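Local coordinates for fatty acid amide hydrolase (Candida albicans, PDB 6KVR) that hydrolyses fatty acid amides as a serine hydrolase of the amidase signature family, probably releasing the free carboxylic acid and ammonia, at the interface of chains A and B. Numbering follows the deposited sequence. Chains: chain A/B, Fatty acid amide hydrolase.

Contact 1 and contact 2 lie about 26 Å apart, centre to centre of their C-alpha atoms, and are joined by one element, helix 434-457 of chain B. Its first turns, with the loop residue just before them, supply contact 2 and a stretch nearer its far end supplies contact 1, so this one helix lies against two separate surfaces of chain A. Two-fold symmetry repeats both contacts with the chains exchanged. The centres of both lie about 20 to 24 Å from A:Lys158 and A:Ser233, predicted catalytic residues, so neither contact appears to form part of the catalytic centre. The dimer may or may not be the biological form.

Contact 1: the interface of chains A and B. Residues chain A 280, 320, 322-324; chain B 448-449, 452.
The carboxylate of B:Asp449, on helix 434-457, meets two different groups of chain A with its two oxygens. OD2 forms a salt bridge with the side-chain amino group NZ of A:Lys280 at 2.9 Å, although as a hydrogen bond the pair is weak. The lysine and aspartate chains reach toward each other head-on. Lysine suits this place because its long, extended chain, starting with CG anti to the backbone N (chi1 178°), carries the amino group from a loop across to the partner helix.

Backbone groups of chain A are read by hydrogen bonds. OD1 of B:Asp449 accepts from the backbone N of A:Ser324 at 3.0 Å, the N lying almost in line with the C-O bond. One helical turn further on, the amide ND2 of B:Asn452 donates to the backbone O of A:Trp320 at 3.1 Å. The donor lies in the carbonyl plane, while the acceptor is tilted by 22° from the asparagine amide plane. An asparagine can serve here as an uncharged donor.

Water 1 links two carboxylates, lying 2.8 Å from OD1 of A:Asp323 and 2.8 Å from OD2 of B:Asp449. These like-charged groups would probably disfavour each other, an effect that the water and the nearby lysine may soften.

Apolar contact is slight; the short side chain of A:Ser324 lets its backbone come close to the helix, and its CB rests 3.9 Å from CB of B:Arg448.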
ATOM      1  N   LYS A 280      12.065  -6.217  -3.085  1.00 26.36           N
ATOM      2  CA  LYS A 280      11.973  -7.494  -3.786  1.00 28.95           C
ATOM      3  C   LYS A 280      13.353  -8.108  -4.038  1.00 27.37           C
ATOM      4  O   LYS A 280      14.267  -7.440  -4.527  1.00 26.69           O
ATOM      5  CB  LYS A 280      11.221  -7.302  -5.109  1.00 26.08           C
ATOM      6  CG  LYS A 280      11.102  -8.566  -5.932  1.00 37.86           C
ATOM      7  CD  LYS A 280      10.386  -8.322  -7.256  1.00 44.52           C
ATOM      8  CE  LYS A 280      10.487  -9.544  -8.169  1.00 46.12           C
ATOM      9  NZ  LYS A 280       9.675  -9.281  -9.386  1.00 50.24           N
ATOM     10  N   TRP A 320       8.932   0.643 -10.240  1.00 23.65           N
ATOM     11  CA  TRP A 320       7.637   0.076 -10.601  1.00 32.36           C
ATOM     12  C   TRP A 320       7.700  -0.693 -11.913  1.00 31.06           C
ATOM     13  O   TRP A 320       6.855  -1.562 -12.145  1.00 32.40           O
ATOM     14  CB  TRP A 320       6.557   1.173 -10.689  1.00 28.52           C
ATOM     15  CG  TRP A 320       6.914   2.258 -11.636  1.00 33.39           C
ATOM     16  CD1 TRP A 320       6.590   2.329 -12.961  1.00 33.45           C
ATOM     17  CD2 TRP A 320       7.699   3.425 -11.348  1.00 30.89           C
ATOM     18  NE1 TRP A 320       7.119   3.473 -13.515  1.00 35.68           N
ATOM     19  CE2 TRP A 320       7.801   4.165 -12.548  1.00 34.87           C
ATOM     20  CE3 TRP A 320       8.317   3.921 -10.194  1.00 31.59           C
ATOM     21  CZ2 TRP A 320       8.494   5.378 -12.625  1.00 34.91           C
ATOM     22  CZ3 TRP A 320       9.009   5.135 -10.269  1.00 26.66           C
ATOM     23  CH2 TRP A 320       9.093   5.844 -11.477  1.00 30.94           C
ATOM     24  N   SER A 322       9.852  -2.953 -12.701  1.00 30.35           N
ATOM     25  CA  SER A 322      10.208  -4.344 -12.442  1.00 33.88           C
ATOM     26  C   SER A 322       9.672  -4.886 -11.121  1.00 32.85           C
ATOM     27  O   SER A 322       9.769  -6.098 -10.889  1.00 36.86           O
ATOM     28  CB  SER A 322      11.740  -4.535 -12.486  1.00 36.06           C
ATOM     29  OG  SER A 322      12.443  -3.430 -11.948  1.00 34.43           O
ATOM     30  N   ASP A 323       9.097  -4.045 -10.269  1.00 28.68           N
ATOM     31  CA  ASP A 323       8.506  -4.453  -8.999  1.00 27.49           C
ATOM     32  C   ASP A 323       7.139  -3.794  -8.920  1.00 33.91           C
ATOM     33  O   ASP A 323       7.039  -2.570  -8.752  1.00 30.57           O
ATOM     34  CB  ASP A 323       9.393  -4.051  -7.820  1.00 30.34           C
ATOM     35  CG  ASP A 323       8.725  -4.255  -6.458  1.00 37.00           C
ATOM     36  OD1 ASP A 323       7.647  -4.901  -6.367  1.00 37.19           O
ATOM     37  OD2 ASP A 323       9.314  -3.770  -5.455  1.00 34.27           O
ATOM     38  N   SER A 324       6.093  -4.615  -9.039  1.00 34.72           N
ATOM     39  CA  SER A 324       4.732  -4.103  -9.116  1.00 31.29           C
ATOM     40  C   SER A 324       4.302  -3.416  -7.822  1.00 32.08           C
ATOM     41  O   SER A 324       3.434  -2.537  -7.853  1.00 35.34           O
ATOM     42  CB  SER A 324       3.782  -5.251  -9.451  1.00 31.38           C
ATOM     43  OG  SER A 324       2.482  -4.742  -9.662  1.00 44.43           O
TER
ATOM     44  N   ARG B 448       0.953 -10.349  -9.748  1.00 21.05           N
ATOM     45  CA  ARG B 448       1.083  -8.950 -10.147  1.00 25.50           C
ATOM     46  C   ARG B 448       2.327  -8.731 -10.989  1.00 24.66           C
ATOM     47  O   ARG B 448       2.279  -8.082 -12.040  1.00 24.40           O
ATOM     48  CB  ARG B 448       1.109  -8.051  -8.918  1.00 21.33           C
ATOM     49  CG  ARG B 448      -0.256  -7.839  -8.318  1.00 25.91           C
ATOM     50  CD  ARG B 448      -0.186  -6.930  -7.110  1.00 26.44           C
ATOM     51  NE  ARG B 448      -1.464  -6.949  -6.419  1.00 26.66           N
ATOM     52  CZ  ARG B 448      -1.758  -6.194  -5.372  1.00 29.21           C
ATOM     53  NH1 ARG B 448      -0.859  -5.397  -4.822  1.00 28.59           N
ATOM     54  NH2 ARG B 448      -2.994  -6.225  -4.879  1.00 31.82           N
ATOM     55  N   ASP B 449       3.445  -9.295 -10.551  1.00 24.85           N
ATOM     56  CA  ASP B 449       4.694  -9.150 -11.275  1.00 27.04           C
ATOM     57  C   ASP B 449       4.632  -9.817 -12.648  1.00 30.57           C
ATOM     58  O   ASP B 449       5.157  -9.281 -13.635  1.00 26.45           O
ATOM     59  CB  ASP B 449       5.797  -9.737 -10.414  1.00 28.45           C
ATOM     60  CG  ASP B 449       6.430  -8.690  -9.512  1.00 40.81           C
ATOM     61  OD1 ASP B 449       6.324  -7.468  -9.820  1.00 34.42           O
ATOM     62  OD2 ASP B 449       6.958  -9.095  -8.452  1.00 42.39           O
ATOM     63  N   ASN B 452       2.454  -7.437 -14.739  1.00 26.37           N
ATOM     64  CA  ASN B 452       3.248  -6.226 -14.936  1.00 30.17           C
ATOM     65  C   ASN B 452       4.383  -6.475 -15.915  1.00 30.85           C
ATOM     66  O   ASN B 452       4.656  -5.636 -16.785  1.00 29.00           O
ATOM     67  CB  ASN B 452       3.811  -5.726 -13.607  1.00 28.68           C
ATOM     68  CG  ASN B 452       4.428  -4.341 -13.721  1.00 30.45           C
ATOM     69  OD1 ASN B 452       3.810  -3.421 -14.255  1.00 35.54           O
ATOM     70  ND2 ASN B 452       5.658  -4.190 -13.231  1.00 33.30           N
TER
HETATM   71  O   HOH W   1       6.794  -7.511  -6.112  1.00 38.64           O

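Contact 2: the interface of chains A and B. Residues chain A 398-399, 431-434, 437; chain B 433-434, 438.
B:Val434 binds chain A through both its backbone and its side chain. Its N donates a hydrogen bond to the backbone O of A:Tyr432 at 2.9 Å, the donor tilted 21° from the carbonyl plane. An amide in the first turn of a helix has no carbonyl of its own helix to bind, and the partner chain supplies one. Beside this bond, A:Asp433 and B:Asp433 form an antiparallel beta bridge.

The valine's branched side chain lets it face two ways. With CG1 anti to the backbone N (chi1 161°), CG2 lies opposite the carbonyl carbon and packs 3.6 Å from CB of A:Tyr432 and also against CB of A:Asn437. CG1 meets CB of A:Asp399 and SG of A:Cys398. A compact, beta-branched residue suits such a close fit.

Stacking joins A:His431 and B:Asp433. The carboxylate lies nearly parallel to the imidazole, their planes 12° apart, and CB of B:Asp433 sits over the same face, 3.7 Å from the ring centroid. The backbone O of A:Asp399 lies above the opposite face, over the ring centre. A carboxylate and a carbonyl oxygen on its two faces might favour the protonated imidazole.

Charged and water-mediated contacts involve B:Arg438. Its NH1 makes a long salt bridge of 3.8 Å to OD2 of A:Asp399, with CB of that aspartate over one guanidinium face. Water 2 lies in plane at the guanidinium edge, 3.0 Å from NE and 3.0 Å from NH2 of B:Arg438. ND2 of A:Asn437 reaches the same water at 2.8 Å. The broad, flat guanidinium lets arginine bind water at its edge while its charge lies near the aspartate.

In the fold, the site joins the start of helix 434-457 of chain B and the residue before it to the counterpart helix in chain A, the loop before that helix, and the loop after helix 385-397.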
ATOM      1  N   CYS A 398       3.216 -12.753  14.840  1.00 23.25           N
ATOM      2  CA  CYS A 398       1.884 -13.354  14.886  1.00 21.66           C
ATOM      3  C   CYS A 398       1.722 -14.554  13.955  1.00 25.10           C
ATOM      4  O   CYS A 398       0.618 -15.131  13.914  1.00 25.90           O
ATOM      5  CB  CYS A 398       0.800 -12.304  14.585  1.00 25.35           C
ATOM      6  SG  CYS A 398       0.889 -11.565  12.934  1.00 27.55           S
ATOM      7  N   ASP A 399       2.754 -14.972  13.216  1.00 23.20           N
ATOM      8  CA  ASP A 399       2.703 -16.290  12.584  1.00 25.76           C
ATOM      9  C   ASP A 399       3.212 -17.395  13.522  1.00 23.16           C
ATOM     10  O   ASP A 399       3.524 -18.497  13.068  1.00 21.30           O
ATOM     11  CB  ASP A 399       3.462 -16.284  11.250  1.00 21.62           C
ATOM     12  CG  ASP A 399       4.981 -16.446  11.408  1.00 25.45           C
ATOM     13  OD1 ASP A 399       5.528 -16.055  12.457  1.00 24.16           O
ATOM     14  OD2 ASP A 399       5.630 -16.938  10.451  1.00 22.93           O
ATOM     15  N   HIS A 431       0.242 -18.756  17.295  1.00 23.19           N
ATOM     16  CA  HIS A 431      -0.023 -18.542  15.877  1.00 27.08           C
ATOM     17  C   HIS A 431      -1.422 -17.939  15.744  1.00 25.56           C
ATOM     18  O   HIS A 431      -2.422 -18.622  15.962  1.00 25.76           O
ATOM     19  CB  HIS A 431       0.115 -19.861  15.117  1.00 25.16           C
ATOM     20  CG  HIS A 431       0.272 -19.708  13.632  1.00 24.92           C
ATOM     21  ND1 HIS A 431       0.674 -20.748  12.817  1.00 27.58           N
ATOM     22  CD2 HIS A 431       0.064 -18.650  12.814  1.00 23.55           C
ATOM     23  CE1 HIS A 431       0.716 -20.333  11.562  1.00 28.14           C
ATOM     24  NE2 HIS A 431       0.343 -19.064  11.531  1.00 24.11           N
ATOM     25  N   TYR A 432      -1.482 -16.657  15.404  1.00 25.90           N
ATOM     26  CA  TYR A 432      -2.747 -15.943  15.285  1.00 22.21           C
ATOM     27  C   TYR A 432      -3.596 -16.494  14.141  1.00 23.56           C
ATOM     28  O   TYR A 432      -3.081 -16.984  13.132  1.00 22.62           O
ATOM     29  CB  TYR A 432      -2.478 -14.462  15.025  1.00 24.39           C
ATOM     30  CG  TYR A 432      -2.204 -13.616  16.251  1.00 28.32           C
ATOM     31  CD1 TYR A 432      -1.241 -13.980  17.176  1.00 28.44           C
ATOM     32  CD2 TYR A 432      -2.890 -12.424  16.455  1.00 31.98           C
ATOM     33  CE1 TYR A 432      -0.991 -13.197  18.292  1.00 31.70           C
ATOM     34  CE2 TYR A 432      -2.640 -11.627  17.557  1.00 35.14           C
ATOM     35  CZ  TYR A 432      -1.694 -12.021  18.475  1.00 36.74           C
ATOM     36  OH  TYR A 432      -1.458 -11.229  19.577  1.00 35.77           O
ATOM     37  N   ASP A 433      -4.914 -16.386  14.291  1.00 22.14           N
ATOM     38  CA  ASP A 433      -5.796 -16.590  13.158  1.00 26.43           C
ATOM     39  C   ASP A 433      -5.998 -15.258  12.402  1.00 24.34           C
ATOM     40  O   ASP A 433      -5.611 -14.184  12.868  1.00 22.17           O
ATOM     41  CB  ASP A 433      -7.125 -17.214  13.623  1.00 24.97           C
ATOM     42  CG  ASP A 433      -7.849 -16.374  14.682  1.00 29.31           C
ATOM     43  OD1 ASP A 433      -7.581 -15.167  14.791  1.00 33.51           O
ATOM     44  OD2 ASP A 433      -8.717 -16.912  15.404  1.00 36.54           O
ATOM     45  N   VAL A 434      -6.603 -15.345  11.211  1.00 25.32           N
ATOM     46  CA  VAL A 434      -6.708 -14.186  10.310  1.00 24.84           C
ATOM     47  C   VAL A 434      -7.513 -13.049  10.952  1.00 25.29           C
ATOM     48  O   VAL A 434      -7.123 -11.874  10.888  1.00 22.04           O
ATOM     49  CB  VAL A 434      -7.319 -14.617   8.964  1.00 24.50           C
ATOM     50  CG1 VAL A 434      -7.955 -13.419   8.233  1.00 21.13           C
ATOM     51  CG2 VAL A 434      -6.268 -15.302   8.096  1.00 21.60           C
ATOM     52  N   ASN A 437      -5.363 -11.120  13.298  1.00 25.70           N
ATOM     53  CA  ASN A 437      -4.395 -10.289  12.580  1.00 23.21           C
ATOM     54  C   ASN A 437      -5.064  -9.037  12.021  1.00 24.57           C
ATOM     55  O   ASN A 437      -4.494  -7.942  12.086  1.00 24.45           O
ATOM     56  CB  ASN A 437      -3.734 -11.101  11.459  1.00 22.24           C
ATOM     57  CG  ASN A 437      -2.455 -10.438  10.901  1.00 27.25           C
ATOM     58  OD1 ASN A 437      -2.147  -9.282  11.191  1.00 28.51           O
ATOM     59  ND2 ASN A 437      -1.725 -11.177  10.083  1.00 23.72           N
TER
ATOM     60  N   ASP B 433      -4.881 -19.586   9.536  1.00 22.08           N
ATOM     61  CA  ASP B 433      -3.877 -18.989  10.400  1.00 23.51           C
ATOM     62  C   ASP B 433      -3.071 -17.957   9.601  1.00 21.59           C
ATOM     63  O   ASP B 433      -3.159 -17.887   8.377  1.00 22.96           O
ATOM     64  CB  ASP B 433      -2.976 -20.069  11.030  1.00 23.99           C
ATOM     65  CG  ASP B 433      -2.296 -20.971  10.004  1.00 28.24           C
ATOM     66  OD1 ASP B 433      -2.198 -20.609   8.810  1.00 32.16           O
ATOM     67  OD2 ASP B 433      -1.815 -22.055  10.395  1.00 38.68           O
ATOM     68  N   VAL B 434      -2.272 -17.158  10.308  1.00 20.75           N
ATOM     69  CA  VAL B 434      -1.577 -16.033   9.664  1.00 20.52           C
ATOM     70  C   VAL B 434      -0.627 -16.516   8.577  1.00 23.02           C
ATOM     71  O   VAL B 434      -0.550 -15.914   7.493  1.00 24.13           O
ATOM     72  CB  VAL B 434      -0.852 -15.186  10.725  1.00 23.24           C
ATOM     73  CG1 VAL B 434       0.262 -14.307  10.105  1.00 23.49           C
ATOM     74  CG2 VAL B 434      -1.860 -14.306  11.446  1.00 20.30           C
ATOM     75  N   ARG B 438      -0.419 -15.218   4.678  1.00 21.27           N
ATOM     76  CA  ARG B 438       0.808 -14.674   4.101  1.00 23.28           C
ATOM     77  C   ARG B 438       1.206 -15.391   2.816  1.00 21.33           C
ATOM     78  O   ARG B 438       1.753 -14.761   1.907  1.00 20.05           O
ATOM     79  CB  ARG B 438       1.950 -14.746   5.114  1.00 21.07           C
ATOM     80  CG  ARG B 438       1.847 -13.713   6.208  1.00 20.85           C
ATOM     81  CD  ARG B 438       3.116 -13.621   7.038  1.00 22.81           C
ATOM     82  NE  ARG B 438       2.907 -12.897   8.289  1.00 22.21           N
ATOM     83  CZ  ARG B 438       3.785 -12.875   9.287  1.00 25.06           C
ATOM     84  NH1 ARG B 438       4.972 -13.462   9.179  1.00 22.20           N
ATOM     85  NH2 ARG B 438       3.458 -12.266  10.427  1.00 19.60           N
TER
HETATM   86  O   HOH W   2       0.968 -10.938   9.434  1.00 24.89           O